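Long-range contacts in protein YgiW (PDB 1NNX), which is of unknown function but adopts a bacterial OB fold and, carrying a signal sequence, probably works in the periplasm: residues 24-28 with 40-44; 31-36 with 89-93; 64-68 with 97-101. All coordinates share one frame; numbering follows the deposited sequence. Where two conformers were deposited one is given.

Contact 1: residues 24-28 with 40-44; sequences SVTTV and VTLRG
V25 and R43 meet with their side chains crossing at about a right angle. Because CG1 of V25 stands opposite its own backbone N (chi1 175°), this methyl is brought to 3.8 Å from R43 N and 4.0 Å from R43 CG. The other methyl, CG2, lies against R43 CD and NE, farther along the arginine's extended chain, whose guanidinium forms a salt bridge with E85. On the inner side, V28 CG2 faces L42 CD1 at 4.3 Å, where both residues are buried against F57 of strand 54-59. T26 sits between these two apolar pairs and makes the one direct polar link, its N donating to T41 O at 2.9 Å and 167°. The same carbonyl oxygen also receives a CA-H...O contact from V25 CA at 3.5 Å. Two waters extend the pairing: one accepts from T41 N, donates to S24 O and bonds T26 OG1, while the second accepts from R43 N and donates to T26 O at 2.7 Å. V40 and L42 spend their backbone bonds on G88 and I86 of strand 84-93. The segment before helix 28-31 is thus strapped to strand 38-51 of the OB-fold sheet by one straight backbone bond and two water bridges, a partly hydrated attachment with apolar contacts on both flanks, V28-L42 buried and V25-R43 exposed.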
loop_
_atom_site.group_PDB
_atom_site.type_symbol
_atom_site.label_atom_id
_atom_site.label_comp_id
_atom_site.label_asym_id
_atom_site.label_seq_id
_atom_site.Cartn_x
_atom_site.Cartn_y
_atom_site.Cartn_z
ATOM N N SER A 24 -10.585 0.992 -9.341
ATOM C CA SER A 24 -10.478 -0.364 -8.833
ATOM C C SER A 24 -9.594 -0.462 -7.591
ATOM O O SER A 24 -8.485 0.105 -7.539
ATOM C CB SER A 24 -9.894 -1.337 -9.869
ATOM O OG SER A 24 -10.698 -1.443 -11.036
ATOM N N VAL A 25 -10.116 -1.188 -6.628
ATOM C CA VAL A 25 -9.388 -1.523 -5.395
ATOM C C VAL A 25 -8.956 -2.958 -5.556
ATOM O O VAL A 25 -9.823 -3.818 -5.789
ATOM C CB VAL A 25 -10.262 -1.408 -4.144
ATOM C CG1 VAL A 25 -9.484 -1.895 -2.902
ATOM C CG2 VAL A 25 -10.680 0.052 -3.965
ATOM N N THR A 26 -7.677 -3.258 -5.437
ATOM C CA THR A 26 -7.113 -4.574 -5.615
ATOM C C THR A 26 -6.895 -5.235 -4.271
ATOM O O THR A 26 -6.572 -4.587 -3.284
ATOM C CB THR A 26 -5.766 -4.429 -6.338
ATOM O OG1 THR A 26 -5.973 -3.805 -7.636
ATOM C CG2 THR A 26 -4.990 -5.789 -6.488
ATOM N N THR A 27 -7.006 -6.550 -4.212
ATOM C CA THR A 27 -6.781 -7.226 -2.940
ATOM C C THR A 27 -5.277 -7.340 -2.674
ATOM O O THR A 27 -4.462 -7.362 -3.611
ATOM C CB THR A 27 -7.367 -8.684 -2.965
ATOM O OG1 THR A 27 -6.651 -9.440 -3.921
ATOM C CG2 THR A 27 -8.885 -8.646 -3.309
ATOM N N VAL A 28 -4.942 -7.345 -1.376
ATOM C CA VAL A 28 -3.519 -7.508 -0.990
ATOM C C VAL A 28 -2.895 -8.770 -1.589
ATOM O O VAL A 28 -1.831 -8.719 -2.173
ATOM C CB VAL A 28 -3.352 -7.558 0.510
ATOM C CG1 VAL A 28 -1.921 -8.091 0.846
ATOM C CG2 VAL A 28 -3.537 -6.137 1.069
ATOM N N VAL A 40 -1.318 0.638 -7.797
ATOM C CA VAL A 40 -2.447 -0.066 -7.157
ATOM C C VAL A 40 -3.112 0.802 -6.100
ATOM O O VAL A 40 -2.489 1.715 -5.538
ATOM C CB VAL A 40 -1.976 -1.226 -6.079
ATOM C CG1 VAL A 40 -0.644 -0.978 -5.459
ATOM C CG2 VAL A 40 -2.829 -1.147 -4.693
ATOM N N THR A 41 -4.344 0.495 -5.771
ATOM C CA THR A 41 -5.105 1.066 -4.712
ATOM C C THR A 41 -5.552 -0.127 -3.866
ATOM O O THR A 41 -6.067 -1.133 -4.386
ATOM C CB THR A 41 -6.369 1.806 -5.212
ATOM O OG1 THR A 41 -6.019 2.867 -6.123
ATOM C CG2 THR A 41 -7.159 2.312 -4.039
ATOM N N LEU A 42 -5.348 -0.084 -2.560
ATOM C CA LEU A 42 -5.747 -1.128 -1.614
ATOM C C LEU A 42 -6.544 -0.523 -0.480
ATOM O O LEU A 42 -6.384 0.694 -0.161
ATOM C CB LEU A 42 -4.485 -1.823 -1.021
ATOM C CG LEU A 42 -3.525 -2.374 -2.065
ATOM C CD1 LEU A 42 -2.232 -2.794 -1.288
ATOM C CD2 LEU A 42 -4.088 -3.484 -2.825
ATOM N N ARG A 43 -7.375 -1.321 0.169
ATOM C CA ARG A 43 -8.102 -0.860 1.308
ATOM C C ARG A 43 -7.949 -1.856 2.429
ATOM O O ARG A 43 -8.017 -3.075 2.198
ATOM C CB ARG A 43 -9.600 -0.656 0.993
ATOM C CG ARG A 43 -9.829 0.628 0.232
ATOM C CD ARG A 43 -11.367 0.855 -0.027
ATOM N NE ARG A 43 -11.629 2.193 -0.536
ATOM C CZ ARG A 43 -12.715 2.889 -0.216
ATOM N NH1 ARG A 43 -13.605 2.363 0.614
ATOM N NH2 ARG A 43 -12.933 4.078 -0.751
ATOM N N GLY A 44 -7.692 -1.374 3.643
ATOM C CA GLY A 44 -7.496 -2.292 4.734
ATOM C C GLY A 44 -7.049 -1.535 5.940
ATOM O O GLY A 44 -7.474 -0.410 6.169
HETATM O O HOH W 1 -5.839 -1.217 -7.763
HETATM O O HOH W 2 -7.307 -4.116 -0.740
#

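Contact 2: residues 31-36 with 89-93; sequences AKSLRD and EVDKD. With SO4 (sulfate ion), chain B.
The carboxylate of D36 lies against the backbone of K92, with K92 O over one of its faces, 3.4 Å from D36 CG. K92 N approaches from this same side and donates to D36 OD2 at 2.8 Å, meeting the oxygen on its anti side and 30° out of the carboxylate plane. Displaced toward the other face, a water donates both to D36 OD2 and to D91 OD1 and so bridges the two acids. Without it, these like-charged oxygens, D36 OD2 and D91 OD1, would simply face each other at 3.5 Å. D36 CG stands anti to its own N (chi1 175°), which carries the carboxylate to the strand; separately, D36 CB lies 3.9 Å from K92 CB. A second flat group, the L34 carbonyl, is met from above: K92 NZ donates to L34 O at 2.7 Å from a position 50° out of the carbonyl plane. A bend at chi3 brings the end of this lysine to the carbonyls of the type I turn 31-34, with K92 CE 3.1 Å from K32 O. V90 points toward the loop, its CG1 near R35 O and its CG2 4.3 Å from L34 CD1. K32 leaves in another direction, its NZ bonding sulfate O3 at 2.6 Å and forming a salt bridge with E29; the sulfate, probably from the crystallisation liquor, is also hydrogen-bonded to T63 N. The loop thus runs from helix 28-31 to strand 38-51 across the outgoing end of strand 84-93. V90 is hydrogen-bonded through its backbone to D37 and T38 and packs on V40, V97 and I99, while D91 pairs with E98 of strand 96-106.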
loop_
_atom_site.group_PDB
_atom_site.type_symbol
_atom_site.label_atom_id
_atom_site.label_comp_id
_atom_site.label_asym_id
_atom_site.label_seq_id
_atom_site.Cartn_x
_atom_site.Cartn_y
_atom_site.Cartn_z
ATOM N N ALA A 31 -2.199 -8.265 -5.246
ATOM C CA ALA A 31 -1.179 -7.259 -5.488
ATOM C C ALA A 31 0.203 -7.877 -5.391
ATOM O O ALA A 31 1.121 -7.449 -6.090
ATOM C CB ALA A 31 -1.323 -6.128 -4.476
ATOM N N LYS A 32 0.351 -8.884 -4.569
ATOM C CA LYS A 32 1.656 -9.526 -4.450
ATOM C C LYS A 32 2.085 -10.186 -5.732
ATOM O O LYS A 32 3.293 -10.422 -5.971
ATOM C CB LYS A 32 1.656 -10.590 -3.364
ATOM C CG LYS A 32 1.402 -10.100 -2.032
ATOM C CD LYS A 32 1.557 -11.285 -1.086
ATOM C CE LYS A 32 1.033 -10.895 0.261
ATOM N NZ LYS A 32 0.980 -12.019 1.224
ATOM N N SER A 33 1.124 -10.483 -6.583
ATOM C CA SER A 33 1.431 -11.173 -7.844
ATOM C C SER A 33 1.676 -10.247 -8.990
ATOM O O SER A 33 1.987 -10.673 -10.095
ATOM C CB SER A 33 0.272 -12.114 -8.250
ATOM O OG SER A 33 -0.866 -11.390 -8.776
ATOM N N LEU A 34 1.560 -8.948 -8.756
ATOM C CA LEU A 34 1.664 -8.055 -9.880
ATOM C C LEU A 34 3.115 -7.775 -10.204
ATOM O O LEU A 34 4.005 -8.008 -9.360
ATOM C CB LEU A 34 0.938 -6.738 -9.533
ATOM C CG LEU A 34 -0.575 -6.834 -9.323
ATOM C CD1 LEU A 34 -1.151 -5.535 -8.906
ATOM C CD2 LEU A 34 -1.230 -7.189 -10.659
ATOM N N ARG A 35 3.339 -7.266 -11.387
ATOM C CA ARG A 35 4.677 -6.914 -11.806
ATOM C C ARG A 35 5.228 -5.728 -11.023
ATOM O O ARG A 35 4.478 -4.846 -10.568
ATOM C CB ARG A 35 5.032 -6.670 -13.286
ATOM C CG ARG A 35 6.577 -6.972 -13.594
ATOM C CD ARG A 35 6.848 -7.253 -15.073
ATOM N NE ARG A 35 8.141 -7.906 -15.295
ATOM C CZ ARG A 35 9.285 -7.534 -14.727
ATOM N NH1 ARG A 35 10.397 -8.197 -15.007
ATOM N NH2 ARG A 35 9.329 -6.516 -13.871
ATOM N N ASP A 36 6.541 -5.693 -10.913
ATOM C CA ASP A 36 7.180 -4.574 -10.289
ATOM C C ASP A 36 6.767 -3.307 -11.053
ATOM O O ASP A 36 6.582 -3.302 -12.269
ATOM C CB ASP A 36 8.684 -4.765 -10.360
ATOM C CG ASP A 36 9.424 -3.591 -9.851
ATOM O OD1 ASP A 36 10.289 -3.082 -10.590
ATOM O OD2 ASP A 36 9.171 -3.169 -8.710
ATOM N N GLU A 89 2.809 2.327 -5.634
ATOM C CA GLU A 89 3.350 1.338 -6.588
ATOM C C GLU A 89 3.804 0.077 -5.966
ATOM O O GLU A 89 4.420 0.083 -4.903
ATOM C CB GLU A 89 4.576 1.885 -7.312
ATOM C CG GLU A 89 4.348 3.196 -8.037
ATOM C CD GLU A 89 4.578 4.403 -7.197
ATOM O OE1 GLU A 89 4.998 4.268 -6.029
ATOM O OE2 GLU A 89 4.340 5.499 -7.730
ATOM N N VAL A 90 3.495 -1.026 -6.644
ATOM C CA VAL A 90 4.011 -2.329 -6.208
ATOM C C VAL A 90 5.528 -2.255 -6.493
ATOM O O VAL A 90 5.936 -1.879 -7.591
ATOM C CB VAL A 90 3.363 -3.495 -7.056
ATOM C CG1 VAL A 90 4.154 -4.838 -6.815
ATOM C CG2 VAL A 90 1.955 -3.717 -6.595
ATOM N N ASP A 91 6.358 -2.529 -5.486
ATOM C CA ASP A 91 7.834 -2.520 -5.598
ATOM C C ASP A 91 8.205 -3.963 -5.324
ATOM O O ASP A 91 8.191 -4.420 -4.180
ATOM C CB ASP A 91 8.423 -1.649 -4.470
ATOM C CG ASP A 91 9.843 -1.238 -4.719
ATOM O OD1 ASP A 91 10.403 -1.657 -5.745
ATOM O OD2 ASP A 91 10.392 -0.475 -3.885
ATOM N N LYS A 92 8.601 -4.667 -6.372
ATOM C CA LYS A 92 8.886 -6.084 -6.243
ATOM C C LYS A 92 10.262 -6.345 -6.702
ATOM O O LYS A 92 10.651 -5.948 -7.789
ATOM C CB LYS A 92 7.922 -6.880 -7.116
ATOM C CG LYS A 92 7.975 -8.392 -6.918
ATOM C CD LYS A 92 7.220 -9.106 -8.036
ATOM C CE LYS A 92 5.884 -9.644 -7.575
ATOM N NZ LYS A 92 5.140 -10.323 -8.726
ATOM N N ASP A 93 10.996 -7.036 -5.836
ATOM C CA ASP A 93 12.385 -7.432 -6.096
ATOM C C ASP A 93 12.492 -8.926 -5.914
ATOM O O ASP A 93 11.560 -9.555 -5.552
ATOM C CB ASP A 93 13.299 -6.730 -5.106
ATOM C CG ASP A 93 13.587 -5.317 -5.510
ATOM O OD1 ASP A 93 12.704 -4.694 -6.145
ATOM O OD2 ASP A 93 14.686 -4.819 -5.192
HETATM S S SO4 B . -0.093 -13.410 4.476
HETATM O O1 SO4 B . -0.519 -12.803 5.747
HETATM O O2 SO4 B . -0.734 -14.741 4.391
HETATM O O3 SO4 B . -0.462 -12.621 3.291
HETATM O O4 SO4 B . 1.397 -13.515 4.530
HETATM O O HOH W 3 9.465 -0.662 -8.353
#

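Contact 3: residues 64-68 with 97-101; sequences INVDI and VEIDV
I64 and I99 cross at about a right angle, bringing their CD1 atoms to 4.0 Å, while V66 lies alongside I99 with CG1 3.8 Å from I99 CB. V101 CG2, anti to its own carbonyl carbon, touches both V66 CB (3.8 Å) and I68 CG1, so these aliphatic groups form one continuous apolar surface. V40 and L42 of strand 38-51 cover I99 there, and I46 covers V66 and I68. Three backbone bonds join the parallel strands: I99 N to N65 O, D67 N to I99 O at 2.8 Å and 170°, and V101 N to D67 O at 2.9 Å. The opposite face is looser and mostly acidic: N65, D67, E98 and D100 share it with few close side-chain contacts. One water accepts from N65 N and another from N65 ND2, and both donate to V97 O; at the far end a third donates to D67 O and V101 O. Pairing of the third and fifth strands in parallel is characteristic of the OB fold. Chemically the sheet is two-sided, apolar inside and carboxylate-rich outside. There the clustered acids, D91 among them and E98 and D100 each in two conformers, would tend to raise one another's affinity for a proton or cation.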
loop_
_atom_site.group_PDB
_atom_site.type_symbol
_atom_site.label_atom_id
_atom_site.label_comp_id
_atom_site.label_asym_id
_atom_site.label_seq_id
_atom_site.Cartn_x
_atom_site.Cartn_y
_atom_site.Cartn_z
ATOM N N ILE A 64 0.760 -7.295 3.621
ATOM C CA ILE A 64 1.871 -6.909 2.778
ATOM C C ILE A 64 2.544 -5.747 3.476
ATOM O O ILE A 64 1.878 -4.946 4.201
ATOM C CB ILE A 64 1.393 -6.485 1.364
ATOM C CG1 ILE A 64 2.604 -6.315 0.436
ATOM C CG2 ILE A 64 0.498 -5.195 1.417
ATOM C CD1 ILE A 64 2.164 -6.098 -1.047
ATOM N N ASN A 65 3.841 -5.616 3.250
ATOM C CA ASN A 65 4.546 -4.491 3.872
ATOM C C ASN A 65 4.381 -3.251 2.986
ATOM O O ASN A 65 4.375 -3.371 1.766
ATOM C CB ASN A 65 6.052 -4.814 4.023
ATOM C CG ASN A 65 6.297 -5.938 4.992
ATOM O OD1 ASN A 65 5.489 -6.190 5.905
ATOM N ND2 ASN A 65 7.455 -6.612 4.828
ATOM N N VAL A 66 4.231 -2.095 3.614
ATOM C CA VAL A 66 4.052 -0.843 2.890
ATOM C C VAL A 66 5.032 0.217 3.433
ATOM O O VAL A 66 5.331 0.282 4.643
ATOM C CB VAL A 66 2.598 -0.324 2.962
ATOM C CG1 VAL A 66 1.627 -1.417 2.361
ATOM C CG2 VAL A 66 2.146 -0.012 4.382
ATOM N N ASP A 67 5.589 0.986 2.520
ATOM C CA ASP A 67 6.528 2.071 2.902
ATOM C C ASP A 67 5.777 3.381 2.866
ATOM O O ASP A 67 5.316 3.790 1.811
ATOM C CB ASP A 67 7.707 2.093 1.920
ATOM C CG ASP A 67 8.689 3.281 2.143
ATOM O OD1 ASP A 67 9.831 3.169 1.637
ATOM O OD2 ASP A 67 8.344 4.312 2.776
ATOM N N ILE A 68 5.659 4.029 4.023
ATOM C CA ILE A 68 4.924 5.302 4.173
ATOM C C ILE A 68 5.874 6.343 4.786
ATOM O O ILE A 68 6.238 6.210 5.944
ATOM C CB ILE A 68 3.741 5.147 5.095
ATOM C CG1 ILE A 68 2.800 4.035 4.573
ATOM C CG2 ILE A 68 2.998 6.437 5.136
ATOM C CD1 ILE A 68 1.679 3.640 5.520
ATOM N N VAL A 97 8.258 -7.911 -1.674
ATOM C CA VAL A 97 7.255 -7.152 -2.408
ATOM C C VAL A 97 6.763 -6.170 -1.354
ATOM O O VAL A 97 6.709 -6.477 -0.117
ATOM C CB VAL A 97 6.129 -8.028 -3.000
ATOM C CG1 VAL A 97 5.319 -8.710 -1.904
ATOM C CG2 VAL A 97 5.201 -7.150 -3.863
ATOM N N GLU A 98 6.540 -4.927 -1.754
ATOM C CA GLU A 98 6.058 -3.942 -0.793
ATOM C C GLU A 98 5.281 -2.939 -1.668
ATOM O O GLU A 98 5.318 -2.948 -2.897
ATOM C CB GLU A 98 7.176 -3.003 -0.247
ATOM C CG GLU A 98 7.817 -1.898 -1.238
ATOM C CD GLU A 98 9.036 -1.196 -0.617
ATOM O OE1 GLU A 98 9.577 -0.260 -1.243
ATOM O OE2 GLU A 98 9.448 -1.593 0.502
ATOM N N ILE A 99 4.510 -2.115 -1.023
ATOM C CA ILE A 99 3.848 -1.017 -1.722
ATOM C C ILE A 99 4.538 0.294 -1.323
ATOM O O ILE A 99 4.694 0.553 -0.111
ATOM C CB ILE A 99 2.359 -0.861 -1.314
ATOM C CG1 ILE A 99 1.597 -2.176 -1.499
ATOM C CG2 ILE A 99 1.707 0.285 -2.173
ATOM C CD1 ILE A 99 1.699 -2.664 -2.947
ATOM N N ASP A 100 4.955 1.103 -2.296
ATOM C CA ASP A 100 5.563 2.438 -1.951
ATOM C C ASP A 100 4.372 3.354 -1.972
ATOM O O ASP A 100 3.853 3.647 -3.044
ATOM C CB ASP A 100 6.574 2.642 -3.095
ATOM C CG ASP A 100 7.766 1.635 -3.040
ATOM O OD1 ASP A 100 8.108 1.144 -1.942
ATOM O OD2 ASP A 100 8.340 1.393 -4.115
ATOM N N VAL A 101 3.957 3.819 -0.803
ATOM C CA VAL A 101 2.723 4.583 -0.712
ATOM C C VAL A 101 2.823 6.052 -1.073
ATOM O O VAL A 101 3.651 6.798 -0.479
ATOM C CB VAL A 101 2.127 4.400 0.713
ATOM C CG1 VAL A 101 0.865 5.233 0.847
ATOM C CG2 VAL A 101 1.880 2.872 1.004
HETATM O O HOH W 4 5.487 -7.671 1.983
HETATM O O HOH W 5 8.601 -6.682 2.213
HETATM O O HOH W 6 5.813 6.916 1.120
#

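All three contacts reach one five-stranded mixed sheet of order 1-2-3-5-4, whose first and last strands also pair, as expected of an OB fold. Their centres are close: 13 Å between contacts 1 and 2, 12 Å between 1 and 3, and 10 Å between 2 and 3. Along the chain contact 1 closes before contact 3 opens, whereas contact 2 crosses both. They also touch one another: V28 of contact 1 packs on I64 of contact 3, and A31 of contact 2 on T26 and L42 of contact 1. Contacts 1 and 2 hold the chain before and after helix 28-31 to neighbouring strands 38-51 and 84-93; contact 3 joins strand 62-67 to 96-106 in parallel.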